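Local structure of periplasmic binding protein (Roseiflexus sp. RS-1, 5GJ3) at residues R52-E57 with E71-P76; G58-N63 with A80-A85; T65-D70 with A85-A90; N162-V167 with L244-R249. The protein binds heme, here two molecules at once in the cleft between its lobes, and probably hands it on to a membrane transporter in bacterial heme acquisition. All coordinates share one frame; numbering follows the deposited sequence.

Contact 1: residues R52-E57 with E71-P76; sequences RRLSAE and EAAGPP. With HEM (protoporphyrin IX containing Fe), chain B.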
loop_
_atom_site.group_PDB
_atom_site.type_symbol
_atom_site.label_atom_id
_atom_site.label_comp_id
_atom_site.label_asym_id
_atom_site.label_seq_id
_atom_site.Cartn_x
_atom_site.Cartn_y
_atom_site.Cartn_z
ATOM N N ARG A 52 8.369 -6.362 -9.200
ATOM C CA ARG A 52 8.166 -6.201 -10.659
ATOM C C ARG A 52 9.418 -6.514 -11.446
ATOM O O ARG A 52 9.423 -6.435 -12.662
ATOM C CB ARG A 52 7.788 -4.740 -10.979
ATOM C CG ARG A 52 6.481 -4.295 -10.320
ATOM C CD ARG A 52 5.999 -2.971 -10.926
ATOM N NE ARG A 52 4.551 -2.771 -10.765
ATOM C CZ ARG A 52 3.915 -2.620 -9.595
ATOM N NH1 ARG A 52 4.565 -2.671 -8.427
ATOM N NH2 ARG A 52 2.606 -2.426 -9.578
ATOM N N ARG A 53 10.491 -6.878 -10.751
ATOM C CA ARG A 53 11.758 -7.149 -11.429
ATOM C C ARG A 53 12.399 -8.387 -10.752
ATOM O O ARG A 53 13.576 -8.382 -10.325
ATOM C CB ARG A 53 12.660 -5.845 -11.389
ATOM C CG ARG A 53 13.566 -5.660 -12.631
ATOM C CD ARG A 53 14.349 -4.317 -12.688
ATOM N NE ARG A 53 15.327 -4.270 -11.611
ATOM C CZ ARG A 53 15.114 -3.682 -10.439
ATOM N NH1 ARG A 53 13.935 -3.100 -10.199
ATOM N NH2 ARG A 53 16.061 -3.701 -9.483
ATOM N N LEU A 54 11.602 -9.458 -10.653
ATOM C CA LEU A 54 11.998 -10.621 -9.871
ATOM C C LEU A 54 13.066 -11.437 -10.536
ATOM O O LEU A 54 13.019 -11.635 -11.727
ATOM C CB LEU A 54 10.747 -11.520 -9.607
ATOM C CG LEU A 54 9.727 -10.832 -8.669
ATOM C CD1 LEU A 54 8.376 -11.510 -8.909
ATOM C CD2 LEU A 54 10.073 -10.906 -7.212
ATOM N N SER A 55 14.008 -11.946 -9.742
ATOM C CA SER A 55 15.043 -12.878 -10.234
ATOM C C SER A 55 14.536 -14.354 -10.235
ATOM O O SER A 55 14.294 -14.924 -9.155
ATOM C CB SER A 55 16.230 -12.871 -9.300
ATOM O OG SER A 55 17.154 -13.864 -9.699
ATOM N N ALA A 56 14.430 -14.971 -11.405
ATOM C CA ALA A 56 14.084 -16.390 -11.492
ATOM C C ALA A 56 15.089 -17.243 -10.700
ATOM O O ALA A 56 14.684 -18.103 -9.900
ATOM C CB ALA A 56 13.988 -16.851 -12.963
ATOM N N GLU A 57 16.384 -17.006 -10.909
ATOM C CA GLU A 57 17.430 -17.758 -10.178
ATOM C C GLU A 57 17.392 -17.518 -8.656
ATOM O O GLU A 57 17.554 -18.452 -7.880
ATOM C CB GLU A 57 18.840 -17.481 -10.744
ATOM C CG GLU A 57 20.017 -18.046 -9.922
ATOM C CD GLU A 57 20.076 -19.585 -9.851
ATOM O OE1 GLU A 57 19.307 -20.284 -10.568
ATOM O OE2 GLU A 57 20.901 -20.121 -9.059
ATOM N N GLU A 71 -0.973 -9.807 -8.907
ATOM C CA GLU A 71 -0.781 -9.282 -10.266
ATOM C C GLU A 71 0.367 -8.282 -10.440
ATOM O O GLU A 71 0.796 -8.088 -11.567
ATOM C CB GLU A 71 -2.091 -8.683 -10.852
ATOM C CG GLU A 71 -2.616 -7.472 -10.078
ATOM C CD GLU A 71 -3.903 -6.891 -10.680
ATOM O OE1 GLU A 71 -5.049 -7.250 -10.270
ATOM O OE2 GLU A 71 -3.760 -6.064 -11.601
ATOM N N ALA A 72 0.862 -7.663 -9.365
ATOM C CA ALA A 72 2.050 -6.811 -9.465
ATOM C C ALA A 72 3.348 -7.594 -9.740
ATOM O O ALA A 72 4.332 -6.984 -10.178
ATOM C CB ALA A 72 2.228 -5.926 -8.225
ATOM N N ALA A 73 3.364 -8.916 -9.502
ATOM C CA ALA A 73 4.577 -9.699 -9.644
ATOM C C ALA A 73 4.979 -9.791 -11.095
ATOM O O ALA A 73 4.160 -10.083 -11.979
ATOM C CB ALA A 73 4.383 -11.142 -9.085
ATOM N N GLY A 74 6.263 -9.597 -11.352
ATOM C CA GLY A 74 6.805 -9.738 -12.711
ATOM C C GLY A 74 8.332 -9.702 -12.752
ATOM O O GLY A 74 8.983 -9.512 -11.720
ATOM N N PRO A 75 8.916 -9.755 -13.975
ATOM C CA PRO A 75 8.231 -9.720 -15.274
ATOM C C PRO A 75 7.589 -11.048 -15.673
ATOM O O PRO A 75 7.931 -12.113 -15.080
ATOM C CB PRO A 75 9.370 -9.437 -16.264
ATOM C CG PRO A 75 10.591 -10.005 -15.580
ATOM C CD PRO A 75 10.380 -9.623 -14.122
ATOM N N PRO A 76 6.710 -11.034 -16.691
ATOM C CA PRO A 76 6.142 -12.348 -17.096
ATOM C C PRO A 76 7.166 -13.476 -17.381
ATOM O O PRO A 76 6.881 -14.669 -17.107
ATOM C CB PRO A 76 5.395 -12.006 -18.414
ATOM C CG PRO A 76 4.929 -10.598 -18.217
ATOM C CD PRO A 76 6.096 -9.924 -17.458
HETATM C CHA HEM B . 10.245 0.521 -7.344
HETATM C CHB HEM B . 8.036 -0.509 -3.133
HETATM C CHC HEM B . 3.824 0.017 -5.565
HETATM C CHD HEM B . 6.116 0.492 -9.816
HETATM C C1A HEM B . 9.993 0.243 -6.023
HETATM C C2A HEM B . 11.018 0.006 -5.079
HETATM C C3A HEM B . 10.444 -0.313 -3.884
HETATM C C4A HEM B . 9.027 -0.243 -4.090
HETATM C CMA HEM B . 11.172 -0.667 -2.584
HETATM C CAA HEM B . 12.503 0.063 -5.412
HETATM C CBA HEM B . 12.829 -1.244 -6.181
HETATM C CGA HEM B . 14.097 -1.176 -6.999
HETATM O O1A HEM B . 14.595 -0.077 -7.258
HETATM O O2A HEM B . 14.655 -2.201 -7.465
HETATM C C1B HEM B . 6.658 -0.409 -3.429
HETATM C C2B HEM B . 5.593 -0.526 -2.472
HETATM C C3B HEM B . 4.409 -0.352 -3.148
HETATM C C4B HEM B . 4.783 -0.156 -4.561
HETATM C CMB HEM B . 5.744 -0.735 -0.982
HETATM C CAB HEM B . 3.003 -0.377 -2.665
HETATM C CBB HEM B . 2.676 -1.045 -1.542
HETATM C C1C HEM B . 4.043 0.241 -6.901
HETATM C C2C HEM B . 3.060 0.604 -7.847
HETATM C C3C HEM B . 3.724 0.741 -9.079
HETATM C C4C HEM B . 5.121 0.482 -8.845
HETATM C CMC HEM B . 1.581 0.769 -7.522
HETATM C CAC HEM B . 3.152 1.084 -10.413
HETATM C CBC HEM B . 1.871 1.416 -10.586
HETATM C C1D HEM B . 7.445 0.569 -9.414
HETATM C C2D HEM B . 8.505 0.797 -10.420
HETATM C C3D HEM B . 9.654 0.809 -9.743
HETATM C C4D HEM B . 9.283 0.583 -8.330
HETATM C CMD HEM B . 8.322 1.000 -11.922
HETATM C CAD HEM B . 11.053 0.979 -10.317
HETATM C CBD HEM B . 11.676 -0.471 -10.303
HETATM C CGD HEM B . 11.399 -1.340 -11.522
HETATM O O1D HEM B . 11.097 -0.823 -12.622
HETATM O O2D HEM B . 11.503 -2.602 -11.498
HETATM N NA HEM B . 8.795 0.015 -5.439
HETATM N NB HEM B . 6.120 -0.247 -4.639
HETATM N NC HEM B . 5.269 0.159 -7.511
HETATM N ND HEM B . 7.949 0.394 -8.151
HETATM FE FE HEM B . 7.075 0.054 -6.460
#
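Leu-54 and Gly-74 are joined by the one hydrogen bond between segments 52-57 and 71-76: Leu-54 N donates a hydrogen bond to Gly-74 O at 2.8 Å. The bond is almost straight, 171° at the hydrogen, and it uses a lone pair in the carbonyl plane. Arg-53 N also lies near this oxygen but at a poor angle. Gly-74 also has a backbone hydrogen bond with Gln-51, and a cis peptide bond leads from Gly-74 into Pro-75.

One apolar side-chain pair accompanies this link, Leu-54 CD1 meeting Ala-73 CB at 4.0 Å. The CD corner of the Pro-75 ring packs near the same backbone, 3.7 Å from Leu-54 N.

The two segments contribute to one side of the heme pocket of this periplasmic binding protein: 52-57 carries pocket residues Arg-52 and Arg-53, and 71-76 is the loop after strand 66-70, next to the zinc ligand Asp-70.

Face contact and hydrogen bonding divide the arginines. The Arg-52 chain runs extended from CG to NE, passing CG over Ala-72 O at 3.4 Å, and lays its guanidinium with one face against Ala-72 CB and the other against the porphyrin. NH1 comes to 3.1 Å from heme NC, and NH2 lies over C3C and C2C. Arg-53 instead bends at chi3 (66°) and turns its guanidinium edge to the heme propionates. Its NH1 bonds to both carboxylates, O2D at 2.8 Å and O2A at 3.0 Å, and NH2 gives O2A a second bond, an arrangement likely to offset the negative charge of the propionates.

Contact 2: residues G58-N63 with A80-A85; sequences GILSLN and AQIRAA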
loop_
_atom_site.group_PDB
_atom_site.type_symbol
_atom_site.label_atom_id
_atom_site.label_comp_id
_atom_site.label_asym_id
_atom_site.label_seq_id
_atom_site.Cartn_x
_atom_site.Cartn_y
_atom_site.Cartn_z
ATOM N N GLY A 58 17.153 -16.277 -8.237
ATOM C CA GLY A 58 17.003 -15.973 -6.831
ATOM C C GLY A 58 15.830 -16.718 -6.186
ATOM O O GLY A 58 15.919 -17.150 -5.047
ATOM N N ILE A 59 14.716 -16.848 -6.898
ATOM C CA ILE A 59 13.592 -17.621 -6.378
ATOM C C ILE A 59 13.958 -19.142 -6.409
ATOM O O ILE A 59 13.760 -19.859 -5.418
ATOM C CB ILE A 59 12.304 -17.401 -7.249
ATOM C CG1 ILE A 59 11.771 -15.972 -7.119
ATOM C CG2 ILE A 59 11.190 -18.387 -6.869
ATOM C CD1 ILE A 59 10.968 -15.518 -8.348
ATOM N N LEU A 60 14.415 -19.642 -7.559
ATOM C CA LEU A 60 14.557 -21.130 -7.702
ATOM C C LEU A 60 15.660 -21.755 -6.854
ATOM O O LEU A 60 15.545 -22.907 -6.412
ATOM C CB LEU A 60 14.647 -21.560 -9.168
ATOM C CG LEU A 60 13.404 -21.180 -9.986
ATOM C CD1 LEU A 60 13.755 -21.284 -11.457
ATOM C CD2 LEU A 60 12.165 -22.036 -9.653
ATOM N N SER A 61 16.700 -20.971 -6.575
ATOM C CA SER A 61 17.785 -21.455 -5.766
ATOM C C SER A 61 17.388 -21.604 -4.275
ATOM O O SER A 61 18.147 -22.178 -3.496
ATOM C CB SER A 61 19.021 -20.594 -5.951
ATOM O OG SER A 61 18.905 -19.401 -5.225
ATOM N N LEU A 62 16.205 -21.119 -3.886
ATOM C CA LEU A 62 15.724 -21.345 -2.522
ATOM C C LEU A 62 14.947 -22.664 -2.387
ATOM O O LEU A 62 14.423 -22.948 -1.314
ATOM C CB LEU A 62 14.847 -20.184 -2.032
ATOM C CG LEU A 62 15.524 -18.811 -2.043
ATOM C CD1 LEU A 62 14.490 -17.719 -1.787
ATOM C CD2 LEU A 62 16.676 -18.767 -1.036
ATOM N N ASN A 63 14.844 -23.416 -3.490
ATOM C CA ASN A 63 14.085 -24.678 -3.566
ATOM C C ASN A 63 12.717 -24.563 -2.960
ATOM O O ASN A 63 12.365 -25.332 -2.030
ATOM C CB ASN A 63 14.836 -25.854 -2.915
ATOM C CG ASN A 63 16.229 -25.994 -3.456
ATOM O OD1 ASN A 63 17.186 -25.957 -2.702
ATOM N ND2 ASN A 63 16.354 -26.077 -4.769
ATOM N N ALA A 80 7.237 -17.392 -16.026
ATOM C CA ALA A 80 7.365 -18.497 -16.990
ATOM C C ALA A 80 8.499 -19.460 -16.631
ATOM O O ALA A 80 8.341 -20.667 -16.758
ATOM C CB ALA A 80 7.497 -17.992 -18.432
ATOM N N GLN A 81 9.631 -18.953 -16.143
ATOM C CA GLN A 81 10.689 -19.861 -15.714
ATOM C C GLN A 81 10.290 -20.663 -14.488
ATOM O O GLN A 81 10.713 -21.808 -14.348
ATOM C CB GLN A 81 11.935 -19.073 -15.332
ATOM C CG GLN A 81 12.513 -18.341 -16.514
ATOM C CD GLN A 81 13.996 -18.499 -16.534
ATOM O OE1 GLN A 81 14.499 -19.521 -16.986
ATOM N NE2 GLN A 81 14.707 -17.505 -16.038
ATOM N N ILE A 82 9.529 -20.040 -13.580
ATOM C CA ILE A 82 8.999 -20.774 -12.404
ATOM C C ILE A 82 8.154 -21.971 -12.893
ATOM O O ILE A 82 8.272 -23.078 -12.349
ATOM C CB ILE A 82 8.138 -19.885 -11.423
ATOM C CG1 ILE A 82 8.856 -18.629 -10.921
ATOM C CG2 ILE A 82 7.617 -20.676 -10.198
ATOM C CD1 ILE A 82 10.318 -18.840 -10.667
ATOM N N ARG A 83 7.280 -21.742 -13.873
ATOM C CA ARG A 83 6.429 -22.815 -14.381
ATOM C C ARG A 83 7.266 -23.912 -15.029
ATOM O O ARG A 83 7.066 -25.107 -14.769
ATOM C CB ARG A 83 5.406 -22.269 -15.382
ATOM C CG ARG A 83 4.410 -21.329 -14.731
ATOM C CD ARG A 83 3.289 -20.982 -15.699
ATOM N NE ARG A 83 2.796 -19.652 -15.370
ATOM C CZ ARG A 83 3.125 -18.529 -16.012
ATOM N NH1 ARG A 83 3.905 -18.536 -17.106
ATOM N NH2 ARG A 83 2.637 -17.404 -15.556
ATOM N N ALA A 84 8.220 -23.495 -15.870
ATOM C CA ALA A 84 9.095 -24.425 -16.593
ATOM C C ALA A 84 9.959 -25.263 -15.647
ATOM O O ALA A 84 10.288 -26.386 -15.985
ATOM C CB ALA A 84 9.973 -23.659 -17.614
ATOM N N ALA A 85 10.293 -24.750 -14.461
ATOM C CA ALA A 85 10.990 -25.533 -13.434
ATOM C C ALA A 85 10.065 -26.491 -12.660
ATOM O O ALA A 85 10.546 -27.262 -11.818
ATOM C CB ALA A 85 11.704 -24.633 -12.444
#
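Leu-60 reaches from helix 56-60 and meets Ile-82 of helix 76-84 and Ala-85 just beyond that helix's last turn. Its CB leaves the backbone in the direction of segment 80-85, and chi1 of -61° sets CG beside the backbone N, anti to the carbonyl carbon. CG is already in contact, 3.9 Å from Ile-82 CD1. Beyond it the chain forks. CD2 touches two methyls, lying 3.8 Å from Ile-82 CD1 and equally far from Ala-85 CB. The other branch, CD1, rests against Ala-85 CB at 4.0 Å and passes the carbonyl oxygen of Gln-81, at the more exposed margin of the contact.

The methyl CD1 of Ile-82 is the common partner of Leu-60 and Ile-59. Although the CB of Ile-82 leaves its helix at a slant to the neighbour, the two bends of the chain (chi1 -55°, chi2 -37°) bring CD1 across to segment 58-63. There it also touches Ile-59, CG2 at 3.9 Å and CD1 at 4.1 Å, the two isoleucine side chains crossing at roughly a right angle.

On the inner side, Ile-59 continues onto Val-9 of strand 8-10 and Ile-82 onto Leu-89 of strand 89-92. This is plain apolar packing of two neighbouring helices on the same face of a parallel sheet, as expected of the alpha/beta lobes of periplasmic binding proteins.

Contact 3: residues T65-D70 with A85-A90; sequences TLVIGD and AGVPLA. With ZN (zinc ion), chain D.
Val-67 is the centre of a parallel strand pairing, linked through its backbone to Pro-88 and Ala-90 on either side of Leu-89. Val-67 N donates to Pro-88 O at 2.8 Å, and Val-67 O accepts from Ala-90 N at 3.0 Å. Gly-69 N then bonds to Ala-90 O at 3.1 Å. CA-H...O contacts accompany them, Leu-89 CA to Val-67 O at 3.2 Å and Ile-68 CA to Ala-90 O.

Apolar packing follows the alternation of the strands. With CG1 anti to the backbone N (chi1 176°), Val-67 straddles its neighbours: CG1 meets Leu-89 CD1 and CG2 meets Val-87 CG1, both at 3.7 Å. This face is covered by helices 56-60 and 76-84, whereas Ile-68 and Ala-90 point to the other, against Phe-107 of helix 100-111. Strand 66-70, helix 76-84 and strand 89-92 make a beta-alpha-beta unit, and a Schellman motif at Gly-86 closes its helix.

Metal coordination takes over at the strand end. Asp-70 OD2 binds zinc at 2.0 Å together with a water, Asp-14 and Asp-94, while OD1 accepts from that water and from Ala-72 N. The carboxylate is thus gripped at both oxygens, so that its rotation is fixed; the bound zinc, with Lys-104 alongside, would be expected to balance part of the charge gathered by three aspartates.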
loop_
_atom_site.group_PDB
_atom_site.type_symbol
_atom_site.label_atom_id
_atom_site.label_comp_id
_atom_site.label_asym_id
_atom_site.label_seq_id
_atom_site.Cartn_x
_atom_site.Cartn_y
_atom_site.Cartn_z
ATOM N N THR A 65 8.690 -24.925 -2.307
ATOM C CA THR A 65 7.619 -25.899 -2.555
ATOM C C THR A 65 6.428 -25.092 -3.111
ATOM O O THR A 65 5.512 -25.612 -3.754
ATOM C CB THR A 65 7.154 -26.587 -1.244
ATOM O OG1 THR A 65 6.617 -25.594 -0.350
ATOM C CG2 THR A 65 8.310 -27.331 -0.550
ATOM N N LEU A 66 6.431 -23.792 -2.863
ATOM C CA LEU A 66 5.317 -22.967 -3.337
ATOM C C LEU A 66 5.777 -21.520 -3.575
ATOM O O LEU A 66 6.459 -20.907 -2.704
ATOM C CB LEU A 66 4.175 -22.945 -2.322
ATOM C CG LEU A 66 2.983 -21.998 -2.492
ATOM C CD1 LEU A 66 2.098 -22.398 -3.704
ATOM C CD2 LEU A 66 2.184 -22.001 -1.179
ATOM N N VAL A 67 5.311 -20.957 -4.684
ATOM C CA VAL A 67 5.544 -19.538 -4.961
ATOM C C VAL A 67 4.217 -18.874 -5.135
ATOM O O VAL A 67 3.397 -19.329 -5.937
ATOM C CB VAL A 67 6.402 -19.358 -6.248
ATOM C CG1 VAL A 67 6.582 -17.890 -6.623
ATOM C CG2 VAL A 67 7.782 -20.060 -6.080
ATOM N N ILE A 68 4.001 -17.794 -4.378
ATOM C CA ILE A 68 2.751 -17.124 -4.336
ATOM C C ILE A 68 2.936 -15.592 -4.499
ATOM O O ILE A 68 3.874 -15.008 -3.938
ATOM C CB ILE A 68 1.976 -17.536 -3.049
ATOM C CG1 ILE A 68 0.564 -17.010 -3.042
ATOM C CG2 ILE A 68 2.606 -17.050 -1.732
ATOM C CD1 ILE A 68 -0.257 -17.627 -1.902
ATOM N N GLY A 69 2.034 -14.953 -5.240
ATOM C CA GLY A 69 2.148 -13.469 -5.465
ATOM C C GLY A 69 0.827 -12.939 -6.017
ATOM O O GLY A 69 -0.182 -13.665 -6.069
ATOM N N ASP A 70 0.797 -11.673 -6.393
ATOM C CA ASP A 70 -0.418 -11.164 -6.984
ATOM C C ASP A 70 -0.020 -10.471 -8.272
ATOM O O ASP A 70 1.152 -10.608 -8.730
ATOM C CB ASP A 70 -1.185 -10.286 -5.994
ATOM C CG ASP A 70 -0.454 -8.995 -5.651
ATOM O OD1 ASP A 70 0.395 -8.481 -6.421
ATOM O OD2 ASP A 70 -0.754 -8.474 -4.573
ATOM N N ALA A 85 10.293 -24.750 -14.461
ATOM C CA ALA A 85 10.990 -25.533 -13.434
ATOM C C ALA A 85 10.065 -26.491 -12.660
ATOM O O ALA A 85 10.546 -27.262 -11.818
ATOM C CB ALA A 85 11.704 -24.633 -12.444
ATOM N N GLY A 86 8.748 -26.446 -12.920
ATOM C CA GLY A 86 7.858 -27.359 -12.227
ATOM C C GLY A 86 7.541 -26.974 -10.782
ATOM O O GLY A 86 7.085 -27.833 -10.034
ATOM N N VAL A 87 7.783 -25.711 -10.369
ATOM C CA VAL A 87 7.449 -25.255 -8.964
ATOM C C VAL A 87 6.016 -24.722 -8.861
ATOM O O VAL A 87 5.604 -23.840 -9.685
ATOM C CB VAL A 87 8.442 -24.149 -8.511
ATOM C CG1 VAL A 87 8.084 -23.629 -7.107
ATOM C CG2 VAL A 87 9.863 -24.697 -8.544
ATOM N N PRO A 88 5.205 -25.240 -7.909
ATOM C CA PRO A 88 3.844 -24.705 -7.827
ATOM C C PRO A 88 3.802 -23.187 -7.682
ATOM O O PRO A 88 4.486 -22.612 -6.843
ATOM C CB PRO A 88 3.283 -25.337 -6.545
ATOM C CG PRO A 88 4.001 -26.664 -6.461
ATOM C CD PRO A 88 5.399 -26.372 -6.970
ATOM N N LEU A 89 2.917 -22.563 -8.452
ATOM C CA LEU A 89 2.842 -21.105 -8.480
ATOM C C LEU A 89 1.362 -20.710 -8.494
ATOM O O LEU A 89 0.531 -21.377 -9.196
ATOM C CB LEU A 89 3.531 -20.631 -9.786
ATOM C CG LEU A 89 3.285 -19.161 -10.187
ATOM C CD1 LEU A 89 3.967 -18.244 -9.222
ATOM C CD2 LEU A 89 3.833 -18.957 -11.600
ATOM N N ALA A 90 0.996 -19.686 -7.705
ATOM C CA ALA A 90 -0.348 -19.111 -7.863
ATOM C C ALA A 90 -0.259 -17.585 -7.768
ATOM O O ALA A 90 0.557 -17.055 -6.997
ATOM C CB ALA A 90 -1.257 -19.636 -6.785
HETATM ZN ZN ZN D . -0.386 -6.516 -4.163
HETATM O O HOH W 1 1.361 -6.047 -4.891
#

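Contact 4: residues N162-V167 with L244-R249; sequences NTAVDV and LGMGPR
Val-165 and Leu-244 make the tightest approach between segments 162-167 and 244-249, with Leu-244 CD2 only 3.4 Å from Val-165 CB, closer than usual van der Waals contact. The methyl comes in over the start of helix 164-171, and CD2 also lies 3.8 Å from Val-165 CA. Val-165 holds CG2 anti to the backbone N, and it is this branch that borders Leu-244 CD2, at 4.1 Å. Leu-244 belongs to the pocket of one of the bound hemes, so the tight end of the contact is also the end next to ligand.

Packing is looser around Met-246. Its chain bends at chi2 (-62°) and presents the terminal methyl CE, rather than the sulfur, to the helix. CE sits 3.8 Å from Ala-164 O and 3.9 Å from Val-167 CG1, touching Ala-164 CB a little farther off. Ala-164 CB touches both partners, with Leu-244 O at 4.0 Å. These are ordinary van der Waals separations, and on this side Ala-164 and Val-167 remain partly exposed although Met-246 itself is buried, in contrast to the close pair of Val-165 and Leu-244.

The helix start is secured by Thr-163, the N-cap, whose OG1 accepts from Asp-166 N at 3.0 Å. Near the centre of the chain, the contact thus sets the first turn of helix 164-171 against the end of helix 240-244 and the loop that follows it, before the chain enters helix 250-267; Lys-104 of helix 100-111 bonds to Gly-245 O within that loop.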
loop_
_atom_site.group_PDB
_atom_site.type_symbol
_atom_site.label_atom_id
_atom_site.label_comp_id
_atom_site.label_asym_id
_atom_site.label_seq_id
_atom_site.Cartn_x
_atom_site.Cartn_y
_atom_site.Cartn_z
ATOM N N ASN A 162 -8.418 5.691 -10.118
ATOM C CA ASN A 162 -7.903 4.355 -10.395
ATOM C C ASN A 162 -6.549 4.039 -9.692
ATOM O O ASN A 162 -5.658 3.430 -10.280
ATOM C CB ASN A 162 -7.843 4.075 -11.921
ATOM C CG ASN A 162 -7.821 2.587 -12.229
ATOM O OD1 ASN A 162 -8.666 1.836 -11.738
ATOM N ND2 ASN A 162 -6.844 2.150 -13.021
ATOM N N THR A 163 -6.401 4.489 -8.442
ATOM C CA THR A 163 -5.252 4.161 -7.602
ATOM C C THR A 163 -5.782 3.707 -6.235
ATOM O O THR A 163 -6.870 4.153 -5.777
ATOM C CB THR A 163 -4.295 5.380 -7.376
ATOM O OG1 THR A 163 -4.995 6.432 -6.683
ATOM C CG2 THR A 163 -3.740 5.944 -8.700
ATOM N N ALA A 164 -5.011 2.843 -5.571
ATOM C CA ALA A 164 -5.303 2.469 -4.184
ATOM C C ALA A 164 -5.436 3.724 -3.306
ATOM O O ALA A 164 -6.292 3.747 -2.430
ATOM C CB ALA A 164 -4.190 1.595 -3.619
ATOM N N VAL A 165 -4.559 4.727 -3.492
ATOM C CA VAL A 165 -4.561 5.869 -2.535
ATOM C C VAL A 165 -5.857 6.674 -2.719
ATOM O O VAL A 165 -6.438 7.165 -1.736
ATOM C CB VAL A 165 -3.276 6.743 -2.582
ATOM C CG1 VAL A 165 -3.144 7.490 -3.904
ATOM C CG2 VAL A 165 -3.241 7.733 -1.389
ATOM N N ASP A 166 -6.344 6.735 -3.965
ATOM C CA ASP A 166 -7.618 7.396 -4.248
ATOM C C ASP A 166 -8.749 6.730 -3.454
ATOM O O ASP A 166 -9.553 7.409 -2.792
ATOM C CB ASP A 166 -7.931 7.352 -5.737
ATOM C CG ASP A 166 -9.180 8.124 -6.084
ATOM O OD1 ASP A 166 -9.215 9.353 -5.882
ATOM O OD2 ASP A 166 -10.141 7.502 -6.554
ATOM N N VAL A 167 -8.752 5.401 -3.467
ATOM C CA VAL A 167 -9.728 4.624 -2.705
ATOM C C VAL A 167 -9.591 4.862 -1.191
ATOM O O VAL A 167 -10.593 5.007 -0.467
ATOM C CB VAL A 167 -9.639 3.095 -3.054
ATOM C CG1 VAL A 167 -10.528 2.281 -2.128
ATOM C CG2 VAL A 167 -10.047 2.854 -4.495
ATOM N N LEU A 244 -0.699 1.798 1.354
ATOM C CA LEU A 244 -1.035 1.401 -0.012
ATOM C C LEU A 244 -1.120 -0.115 -0.288
ATOM O O LEU A 244 -1.620 -0.515 -1.358
ATOM C CB LEU A 244 -0.023 2.031 -0.979
ATOM C CG LEU A 244 0.020 3.558 -0.984
ATOM C CD1 LEU A 244 1.155 3.954 -1.917
ATOM C CD2 LEU A 244 -1.301 4.136 -1.501
ATOM N N GLY A 245 -0.674 -0.934 0.669
ATOM C CA GLY A 245 -0.751 -2.417 0.560
ATOM C C GLY A 245 -2.112 -3.110 0.417
ATOM O O GLY A 245 -2.180 -4.227 -0.140
ATOM N N MET A 246 -3.203 -2.485 0.866
ATOM C CA MET A 246 -4.517 -3.151 0.758
ATOM C C MET A 246 -4.471 -4.560 1.378
ATOM O O MET A 246 -4.874 -5.574 0.792
ATOM C CB MET A 246 -5.042 -3.141 -0.682
ATOM C CG MET A 246 -5.471 -1.733 -1.124
ATOM S SD MET A 246 -6.844 -1.041 -0.142
ATOM C CE MET A 246 -7.328 0.262 -1.281
ATOM N N GLY A 247 -3.918 -4.597 2.584
ATOM C CA GLY A 247 -3.682 -5.846 3.274
ATOM C C GLY A 247 -4.372 -5.837 4.604
ATOM O O GLY A 247 -5.370 -5.138 4.763
ATOM N N PRO A 248 -3.850 -6.632 5.572
ATOM C CA PRO A 248 -4.546 -6.807 6.829
ATOM C C PRO A 248 -4.642 -5.516 7.676
ATOM O O PRO A 248 -5.545 -5.418 8.522
ATOM C CB PRO A 248 -3.694 -7.861 7.569
ATOM C CG PRO A 248 -2.913 -8.556 6.493
ATOM C CD PRO A 248 -2.608 -7.425 5.524
ATOM N N ARG A 249 -3.747 -4.553 7.439
ATOM C CA ARG A 249 -3.750 -3.283 8.181
ATOM C C ARG A 249 -4.563 -2.156 7.541
ATOM O O ARG A 249 -4.496 -1.005 7.995
ATOM C CB ARG A 249 -2.305 -2.827 8.465
ATOM C CG ARG A 249 -1.601 -3.758 9.487
ATOM C CD ARG A 249 -0.166 -3.269 9.699
ATOM N NE ARG A 249 0.585 -3.399 8.447
ATOM C CZ ARG A 249 1.686 -2.731 8.108
ATOM N NH1 ARG A 249 2.193 -1.793 8.886
ATOM N NH2 ARG A 249 2.237 -2.947 6.933
#

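How the contacts relate
Contacts 1, 2 and 3 belong to one lobe and interlock along the chain, their segments alternating. Contacts 2 and 3 are the closest pair, centres 8 Å apart; they share Ala-85, and Leu-60 CD2 meets Val-87 CG2 at 3.7 Å where the helices rest on the sheet. Contact 1, centred about 11 Å from contact 2 and 12 Å from contact 3, touches contact 2 through Leu-54 and Ile-59 and adjoins contact 3 in sequence. The zinc held by Asp-70 is about 5 Å from the side chain of Ala-72. Contact 4 touches none of them, though its nearest atoms come within about 6 Å of contact 3; Leu-244 borders the other heme, opposite the one bound by Arg-52 and Arg-53.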